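Local coordinates for protein ornithine carbamoyltransferase (Giardia intestinalis, PDB 3GRF) that probably catalyses the reversible carbamoyl transfer that interconverts citrulline and phosphate with ornithine and carbamoyl phosphate, in the arginine degradation pathway, at residues A[11-16]-A[137-142]; A[106-111]-A[115-120]; A[124-129]-A[315-320]. All blocks are in the same frame, centred on the assembly; numbering follows the deposited sequence.

Contact 1: residues A[11-16]-A[137-142]; sequences LTISAL and QMVCDF
Ile13, Met138 and Val139 make up this apolar contact, in which a short 3-10 turn ahead of helix 18-33 sets one branched side chain against helix 135-151. The longer branch of Ile13 does most of the touching. Its CG1 stands anti to the backbone N (chi1 -157°) and reaches Met138 CB at 3.8 Å; beyond it, Ile13 CD1 meets Val139 CG2 at 3.9 Å. The Ile13 and Val139 side chains cross at about a right angle, whereas Ile13 and Met138 cross obliquely. Met138 offers only the root of its chain: CB and CG face the isoleucine, with Met138 CG 4.0 Å from Ile13 CB, and bends at chi2 and chi3 then carry the sulfur end away. Within the helix, Gln137 NE2 donates across one turn to Asp141 OD2 at 2.8 Å, on the syn side but tilted 31° from the carboxylate plane; this pair lies away from the patch. Ile13 N, next to it, is held by Asp177 of helix 173-185. Helix 135-151 is one of the two helices that join the domains in this family. The contact is apolar throughout, so van der Waals packing and the hydrophobic effect probably hold the two segments together.

Contact 2: residues A[106-111]-A[115-120]; sequences ARLATK and REMAQH
Lys111 O accepts a hydrogen bond from Arg115 N at 2.9 Å, the first-turn bond of helix 111-120, for which Thr110 occupies the N-cap position; farther back, strand 103-107 and the helix stand 9.1 Å apart between Ala106 CA and Met117 CA. Met117 spans that gap. Its extended chain (chi1 -176°) sets Met117 SD 4.0 Å from Ala106 CB, and the bend at chi3 (-78°) swings Met117 CE to Leu108 CD1 at 3.7 Å. Phe50 of strand 46-51 and Val90 and Phe97 of helix 90-97 close round the same methionine. At the start of the helix, Lys111 and Arg115 run side by side in the same direction. The lysine methylenes pack over one face of the guanidinium, off-centre, with Lys111 CD 3.4 Å from Arg115 NH1. Their charged ends also come close, Lys111 NZ standing 4.0 Å from Arg115 NH1; a long, weak ion pair of Arg115 with Glu112 and a nearby hydrogen-bond partner of Lys111 NZ probably ease that repulsion. The contact is thus the strand-to-helix half of a beta-alpha-beta unit with two chemistries: the buried Met117 thioether packs between strand and helix, while the aliphatic packing at the partly exposed N-terminal turn probably carries some electrostatic cost.

Contact 3: residues A[124-129]-A[315-320]; sequences PCINAL and MAVLDF
Ile126 touches Val317 and Leu318 through aliphatic branches, with no flat group at the interface; the nearby flat group is the amide of Asn127, next along the strand. Leu129 N approaches Asn127 OD1 at 2.9 Å from above the carbonyl plane, 53° out of it, and closes an Asx turn just after Ile126. At the contact itself a single methyl, Ile126 CD1, serves both helix residues. It lies 4.0 Å from Val317 CG1 and just as far, 4.0 Å, from Leu318 CD2, resting between two consecutive residues of helix 303-322. Ile126 CG1 sits beside the backbone N, opposite the carbonyl carbon (chi1 -68°), and chi2 of 154° extends CD1 to the helix. Ile126 and Val317 slide past each other in opposite directions. Leu318 comes nearer at its tip than at its root, so one methyl of its fork completes the seat. Asp319, whose side chain takes no part in the contact, forms salt bridges with Arg27 and Arg41. The C-terminal helix, the second interdomain helix of the family, here returns to the edge of the first domain's parallel sheet: Ile103 of strand 103-107 and Leu136 of helix 135-151 border Ile126, and helix 18-33 covers Met315, Ala316 and Phe320.

The three contacts lie in and around the first domain's sheet, and contact 3 brings in the C-terminal helix. Contacts 1 and 3 are the nearest pair, their centres 10 Å apart; Val139 CG2 touches Val317 CG2 at 3.6 Å where the two interdomain helices meet, and Leu11 O is probably hydrogen-bonded to Asn127 ND2 at 3.0 Å. Contacts 2 and 3 share the sheet, since Ala106 O and Ala128 N, 2.8 Å apart, probably bond between neighbouring parallel strands. Leu11 also reaches contact 2, with its CD1 3.7 Å from Arg115 CG. The side chain of Leu318 is about 13 Å from the bound nickel ion, so that residue is not a ligand.

Contact 1: residues A[11-16]-A[137-142]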
loop_
_atom_site.group_PDB
_atom_site.type_symbol
_atom_site.label_atom_id
_atom_site.label_comp_id
_atom_site.label_asym_id
_atom_site.label_seq_id
_atom_site.Cartn_x
_atom_site.Cartn_y
_atom_site.Cartn_z
ATOM N N LEU A 11 15.486 15.581 11.237
ATOM C CA LEU A 11 15.839 14.477 12.095
ATOM C C LEU A 11 15.416 14.763 13.545
ATOM O O LEU A 11 15.214 13.838 14.333
ATOM C CB LEU A 11 17.344 14.195 12.002
ATOM C CG LEU A 11 18.044 13.804 10.671
ATOM C CD1 LEU A 11 19.014 12.672 10.937
ATOM C CD2 LEU A 11 17.123 13.394 9.518
ATOM N N THR A 12 15.282 16.056 13.865
ATOM C CA THR A 12 14.764 16.522 15.140
ATOM C C THR A 12 14.047 17.813 14.828
ATOM O O THR A 12 14.147 18.315 13.702
ATOM C CB THR A 12 15.889 16.690 16.249
ATOM O OG1 THR A 12 16.745 17.797 15.978
ATOM C CG2 THR A 12 16.758 15.469 16.330
ATOM N N ILE A 13 13.316 18.353 15.796
ATOM C CA ILE A 13 12.497 19.522 15.479
ATOM C C ILE A 13 13.333 20.792 15.375
ATOM O O ILE A 13 12.921 21.749 14.702
ATOM C CB ILE A 13 11.267 19.669 16.418
ATOM C CG1 ILE A 13 10.190 20.495 15.723
ATOM C CG2 ILE A 13 11.663 20.274 17.789
ATOM C CD1 ILE A 13 9.563 19.819 14.527
ATOM N N SER A 14 14.489 20.808 15.975
ATOM C CA SER A 14 15.499 21.858 15.967
ATOM C C SER A 14 16.273 21.887 14.623
ATOM O O SER A 14 17.292 22.576 14.515
ATOM C CB SER A 14 16.440 21.683 17.153
ATOM O OG SER A 14 17.253 20.532 16.984
ATOM N N ALA A 15 15.803 21.101 13.652
ATOM C CA ALA A 15 16.244 21.198 12.266
ATOM C C ALA A 15 15.581 22.475 11.719
ATOM O O ALA A 15 15.988 22.995 10.688
ATOM C CB ALA A 15 15.762 19.933 11.440
ATOM N N LEU A 16 14.550 22.948 12.421
ATOM C CA LEU A 16 13.810 24.158 12.044
ATOM C C LEU A 16 14.207 25.350 12.917
ATOM O O LEU A 16 14.462 25.207 14.124
ATOM C CB LEU A 16 12.307 23.925 12.218
ATOM C CG LEU A 16 11.585 22.801 11.473
ATOM C CD1 LEU A 16 10.135 22.715 11.913
ATOM C CD2 LEU A 16 11.628 23.067 9.984
ATOM N N GLN A 137 5.442 14.387 15.482
ATOM C CA GLN A 137 4.669 14.522 16.712
ATOM C C GLN A 137 4.833 15.944 17.220
ATOM O O GLN A 137 3.891 16.504 17.757
ATOM C CB GLN A 137 5.215 13.540 17.786
ATOM C CG GLN A 137 4.342 13.393 19.091
ATOM C CD GLN A 137 2.944 12.833 18.824
ATOM O OE1 GLN A 137 2.819 11.737 18.368
ATOM N NE2 GLN A 137 1.903 13.631 19.045
ATOM N N MET A 138 6.029 16.538 17.077
ATOM C CA MET A 138 6.244 17.865 17.675
ATOM C C MET A 138 5.371 18.876 16.974
ATOM O O MET A 138 4.665 19.613 17.635
ATOM C CB MET A 138 7.723 18.328 17.687
ATOM C CG MET A 138 8.622 17.508 18.583
ATOM S SD MET A 138 8.086 17.338 20.314
ATOM C CE MET A 138 7.068 15.890 20.231
ATOM N N VAL A 139 5.358 18.876 15.652
ATOM C CA VAL A 139 4.462 19.813 14.937
ATOM C C VAL A 139 2.982 19.567 15.329
ATOM O O VAL A 139 2.181 20.506 15.388
ATOM C CB VAL A 139 4.563 19.686 13.416
ATOM C CG1 VAL A 139 3.715 20.805 12.718
ATOM C CG2 VAL A 139 6.002 19.735 12.987
ATOM N N CYS A 140 2.648 18.304 15.623
ATOM C CA CYS A 140 1.309 17.891 16.030
ATOM C C CYS A 140 0.917 18.521 17.329
ATOM O O CYS A 140 -0.100 19.188 17.443
ATOM C CB CYS A 140 1.276 16.376 16.231
ATOM S SG CYS A 140 -0.394 15.836 16.685
ATOM N N ASP A 141 1.743 18.288 18.336
ATOM C CA ASP A 141 1.502 18.759 19.704
ATOM C C ASP A 141 1.479 20.275 19.877
ATOM O O ASP A 141 0.545 20.829 20.441
ATOM C CB ASP A 141 2.558 18.139 20.590
ATOM C CG ASP A 141 2.444 16.625 20.636
ATOM O OD1 ASP A 141 3.417 15.930 21.026
ATOM O OD2 ASP A 141 1.361 16.139 20.279
ATOM N N PHE A 142 2.469 20.973 19.340
ATOM C CA PHE A 142 2.426 22.430 19.461
ATOM C C PHE A 142 1.282 23.055 18.672
ATOM O O PHE A 142 0.657 24.011 19.121
ATOM C CB PHE A 142 3.784 23.036 19.144
ATOM C CG PHE A 142 4.833 22.603 20.097
ATOM C CD1 PHE A 142 5.801 21.668 19.712
ATOM C CD2 PHE A 142 4.824 23.068 21.416
ATOM C CE1 PHE A 142 6.759 21.261 20.591
ATOM C CE2 PHE A 142 5.823 22.656 22.325
ATOM C CZ PHE A 142 6.771 21.745 21.893
#

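Contact 2: residues A[106-111]-A[115-120]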
loop_
_atom_site.group_PDB
_atom_site.type_symbol
_atom_site.label_atom_id
_atom_site.label_comp_id
_atom_site.label_asym_id
_atom_site.label_seq_id
_atom_site.Cartn_x
_atom_site.Cartn_y
_atom_site.Cartn_z
ATOM N N ALA A 106 11.085 7.804 7.587
ATOM C CA ALA A 106 11.539 6.479 8.000
ATOM C C ALA A 106 11.432 6.394 9.495
ATOM O O ALA A 106 11.710 7.358 10.212
ATOM C CB ALA A 106 12.979 6.227 7.569
ATOM N N ARG A 107 10.988 5.242 9.958
ATOM C CA ARG A 107 10.831 4.937 11.362
ATOM C C ARG A 107 11.811 3.833 11.634
ATOM O O ARG A 107 11.468 2.665 11.438
ATOM C CB ARG A 107 9.392 4.529 11.672
ATOM C CG ARG A 107 8.950 4.769 13.117
ATOM C CD ARG A 107 9.513 3.690 14.039
ATOM N NE ARG A 107 8.807 3.591 15.328
ATOM C CZ ARG A 107 7.485 3.727 15.493
ATOM N NH1 ARG A 107 6.697 3.974 14.452
ATOM N NH2 ARG A 107 6.965 3.627 16.712
ATOM N N LEU A 108 13.025 4.160 12.078
ATOM C CA LEU A 108 14.074 3.154 12.249
ATOM C C LEU A 108 14.526 3.126 13.711
ATOM O O LEU A 108 14.390 4.124 14.435
ATOM C CB LEU A 108 15.243 3.423 11.268
ATOM C CG LEU A 108 14.873 3.649 9.785
ATOM C CD1 LEU A 108 15.939 4.403 8.984
ATOM C CD2 LEU A 108 14.473 2.353 9.074
ATOM N N ALA A 109 15.034 1.974 14.150
ATOM C CA ALA A 109 15.452 1.781 15.544
ATOM C C ALA A 109 16.285 2.962 16.092
ATOM O O ALA A 109 15.807 3.700 16.973
ATOM C CB ALA A 109 16.186 0.460 15.709
ATOM N N THR A 110 17.494 3.158 15.544
ATOM C CA THR A 110 18.459 4.122 16.091
ATOM C C THR A 110 18.620 5.370 15.237
ATOM O O THR A 110 18.379 5.341 14.028
ATOM C CB THR A 110 19.852 3.509 16.243
ATOM O OG1 THR A 110 20.327 3.087 14.954
ATOM C CG2 THR A 110 19.833 2.336 17.251
ATOM N N LYS A 111 19.054 6.455 15.878
ATOM C CA LYS A 111 19.374 7.702 15.170
ATOM C C LYS A 111 20.458 7.518 14.117
ATOM O O LYS A 111 20.568 8.339 13.196
ATOM C CB LYS A 111 19.708 8.850 16.137
ATOM C CG LYS A 111 20.737 8.555 17.186
ATOM C CD LYS A 111 20.947 9.778 18.056
ATOM C CE LYS A 111 21.545 9.395 19.393
ATOM N NZ LYS A 111 22.701 8.445 19.229
ATOM N N ARG A 115 20.400 8.708 10.373
ATOM C CA ARG A 115 21.459 9.630 9.948
ATOM C C ARG A 115 22.242 9.145 8.749
ATOM O O ARG A 115 22.612 9.948 7.897
ATOM C CB ARG A 115 22.472 9.841 11.066
ATOM C CG ARG A 115 22.189 11.049 11.931
ATOM C CD ARG A 115 22.650 10.747 13.346
ATOM N NE ARG A 115 22.223 11.748 14.324
ATOM C CZ ARG A 115 22.612 11.760 15.598
ATOM N NH1 ARG A 115 23.439 10.825 16.054
ATOM N NH2 ARG A 115 22.170 12.710 16.421
ATOM N N GLU A 116 22.535 7.842 8.732
ATOM C CA GLU A 116 23.188 7.164 7.620
ATOM C C GLU A 116 22.356 7.329 6.340
ATOM O O GLU A 116 22.853 7.826 5.312
ATOM C CB GLU A 116 23.437 5.697 8.062
ATOM C CG GLU A 116 23.832 4.594 7.043
ATOM C CD GLU A 116 25.039 4.901 6.178
ATOM O OE1 GLU A 116 25.792 3.957 5.871
ATOM O OE2 GLU A 116 25.216 6.064 5.763
ATOM N N MET A 117 21.068 6.991 6.424
ATOM C CA MET A 117 20.162 7.112 5.280
ATOM C C MET A 117 20.093 8.540 4.781
ATOM O O MET A 117 20.322 8.807 3.600
ATOM C CB MET A 117 18.758 6.652 5.649
ATOM C CG MET A 117 17.811 6.659 4.461
ATOM S SD MET A 117 16.082 6.469 4.981
ATOM C CE MET A 117 16.094 4.701 5.266
ATOM N N ALA A 118 19.759 9.456 5.686
ATOM C CA ALA A 118 19.751 10.874 5.366
ATOM C C ALA A 118 21.095 11.344 4.756
ATOM O O ALA A 118 21.105 12.126 3.811
ATOM C CB ALA A 118 19.383 11.700 6.615
ATOM N N GLN A 119 22.224 10.869 5.287
ATOM C CA GLN A 119 23.556 11.287 4.795
ATOM C C GLN A 119 23.610 11.236 3.273
ATOM O O GLN A 119 23.998 12.216 2.614
ATOM C CB GLN A 119 24.637 10.367 5.372
ATOM C CG GLN A 119 26.000 10.979 5.659
ATOM C CD GLN A 119 26.646 10.316 6.883
ATOM O OE1 GLN A 119 26.347 10.670 8.038
ATOM N NE2 GLN A 119 27.510 9.325 6.633
ATOM N N HIS A 120 23.175 10.104 2.712
ATOM C CA HIS A 120 23.360 9.849 1.264
ATOM C C HIS A 120 22.150 10.204 0.426
ATOM O O HIS A 120 22.222 10.183 -0.787
ATOM C CB HIS A 120 23.683 8.385 1.013
ATOM C CG HIS A 120 24.818 7.883 1.830
ATOM N ND1 HIS A 120 26.132 8.118 1.500
ATOM C CD2 HIS A 120 24.836 7.159 2.971
ATOM C CE1 HIS A 120 26.913 7.553 2.402
ATOM N NE2 HIS A 120 26.153 6.964 3.307
#

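Contact 3: residues A[124-129]-A[315-320]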
loop_
_atom_site.group_PDB
_atom_site.type_symbol
_atom_site.label_atom_id
_atom_site.label_comp_id
_atom_site.label_asym_id
_atom_site.label_seq_id
_atom_site.Cartn_x
_atom_site.Cartn_y
_atom_site.Cartn_z
ATOM N N PRO A 124 14.421 15.261 0.654
ATOM C CA PRO A 124 14.255 15.373 2.124
ATOM C C PRO A 124 13.934 14.068 2.909
ATOM O O PRO A 124 13.018 13.338 2.556
ATOM C CB PRO A 124 13.109 16.378 2.282
ATOM C CG PRO A 124 12.998 17.091 0.995
ATOM C CD PRO A 124 13.597 16.226 -0.097
ATOM N N CYS A 125 14.657 13.793 3.986
ATOM C CA CYS A 125 14.289 12.665 4.877
ATOM C C CYS A 125 13.851 13.158 6.293
ATOM O O CYS A 125 14.402 14.103 6.881
ATOM C CB CYS A 125 15.388 11.592 5.000
ATOM S SG CYS A 125 16.076 10.953 3.473
ATOM N N ILE A 126 12.810 12.521 6.791
ATOM C CA ILE A 126 12.106 12.960 7.976
ATOM C C ILE A 126 12.125 11.760 8.897
ATOM O O ILE A 126 11.823 10.677 8.467
ATOM C CB ILE A 126 10.669 13.381 7.660
ATOM C CG1 ILE A 126 10.680 14.655 6.808
ATOM C CG2 ILE A 126 9.891 13.628 8.965
ATOM C CD1 ILE A 126 9.441 14.820 5.940
ATOM N N ASN A 127 12.564 11.967 10.133
ATOM C CA ASN A 127 12.565 10.941 11.151
ATOM C C ASN A 127 11.120 10.803 11.673
ATOM O O ASN A 127 10.558 11.740 12.243
ATOM C CB ASN A 127 13.563 11.363 12.246
ATOM C CG ASN A 127 13.401 10.591 13.527
ATOM O OD1 ASN A 127 12.995 9.446 13.524
ATOM N ND2 ASN A 127 13.772 11.207 14.632
ATOM N N ALA A 128 10.528 9.629 11.453
ATOM C CA ALA A 128 9.140 9.348 11.845
ATOM C C ALA A 128 9.117 8.668 13.216
ATOM O O ALA A 128 8.088 8.192 13.673
ATOM C CB ALA A 128 8.461 8.462 10.776
ATOM N N LEU A 129 10.297 8.574 13.834
ATOM C CA LEU A 129 10.474 8.297 15.258
ATOM C C LEU A 129 11.750 7.481 15.371
ATOM O O LEU A 129 11.917 6.496 14.662
ATOM C CB LEU A 129 9.298 7.528 15.890
ATOM C CG LEU A 129 9.438 7.043 17.359
ATOM C CD1 LEU A 129 9.818 8.158 18.330
ATOM C CD2 LEU A 129 8.154 6.393 17.835
ATOM N N MET A 315 0.681 16.878 6.906
ATOM C CA MET A 315 0.474 17.471 5.587
ATOM C C MET A 315 1.347 18.717 5.470
ATOM O O MET A 315 1.830 19.044 4.381
ATOM C CB MET A 315 -0.990 17.894 5.370
ATOM C CG MET A 315 -2.061 16.807 5.501
ATOM S SD MET A 315 -3.772 17.412 5.432
ATOM C CE MET A 315 -3.715 18.887 6.432
ATOM N N ALA A 316 1.492 19.440 6.579
ATOM C CA ALA A 316 2.264 20.684 6.615
ATOM C C ALA A 316 3.715 20.375 6.459
ATOM O O ALA A 316 4.428 20.993 5.691
ATOM C CB ALA A 316 2.019 21.446 7.922
ATOM N N VAL A 317 4.220 19.421 7.232
ATOM C CA VAL A 317 5.615 19.081 7.098
ATOM C C VAL A 317 6.037 18.555 5.722
ATOM O O VAL A 317 7.058 18.987 5.175
ATOM C CB VAL A 317 5.983 18.025 8.153
ATOM C CG1 VAL A 317 7.370 17.567 7.909
ATOM C CG2 VAL A 317 5.800 18.631 9.558
ATOM N N LEU A 318 5.258 17.620 5.170
ATOM C CA LEU A 318 5.488 17.058 3.829
ATOM C C LEU A 318 5.422 18.178 2.801
ATOM O O LEU A 318 6.292 18.329 2.014
ATOM C CB LEU A 318 4.464 15.951 3.522
ATOM C CG LEU A 318 4.642 14.705 4.449
ATOM C CD1 LEU A 318 3.489 13.710 4.408
ATOM C CD2 LEU A 318 5.958 13.975 4.136
ATOM N N ASP A 319 4.388 18.986 2.844
ATOM C CA ASP A 319 4.251 20.081 1.898
ATOM C C ASP A 319 5.470 20.967 1.878
ATOM O O ASP A 319 6.046 21.239 0.827
ATOM C CB ASP A 319 3.024 20.926 2.244
ATOM C CG ASP A 319 2.802 22.026 1.235
ATOM O OD1 ASP A 319 2.399 21.673 0.110
ATOM O OD2 ASP A 319 3.069 23.214 1.553
ATOM N N PHE A 320 5.861 21.417 3.059
ATOM C CA PHE A 320 7.016 22.258 3.232
ATOM C C PHE A 320 8.290 21.619 2.717
ATOM O O PHE A 320 9.067 22.276 2.071
ATOM C CB PHE A 320 7.158 22.565 4.716
ATOM C CG PHE A 320 8.188 23.599 5.042
ATOM C CD1 PHE A 320 8.014 24.914 4.648
ATOM C CD2 PHE A 320 9.287 23.269 5.812
ATOM C CE1 PHE A 320 8.935 25.871 5.004
ATOM C CE2 PHE A 320 10.209 24.222 6.164
ATOM C CZ PHE A 320 10.026 25.525 5.759
#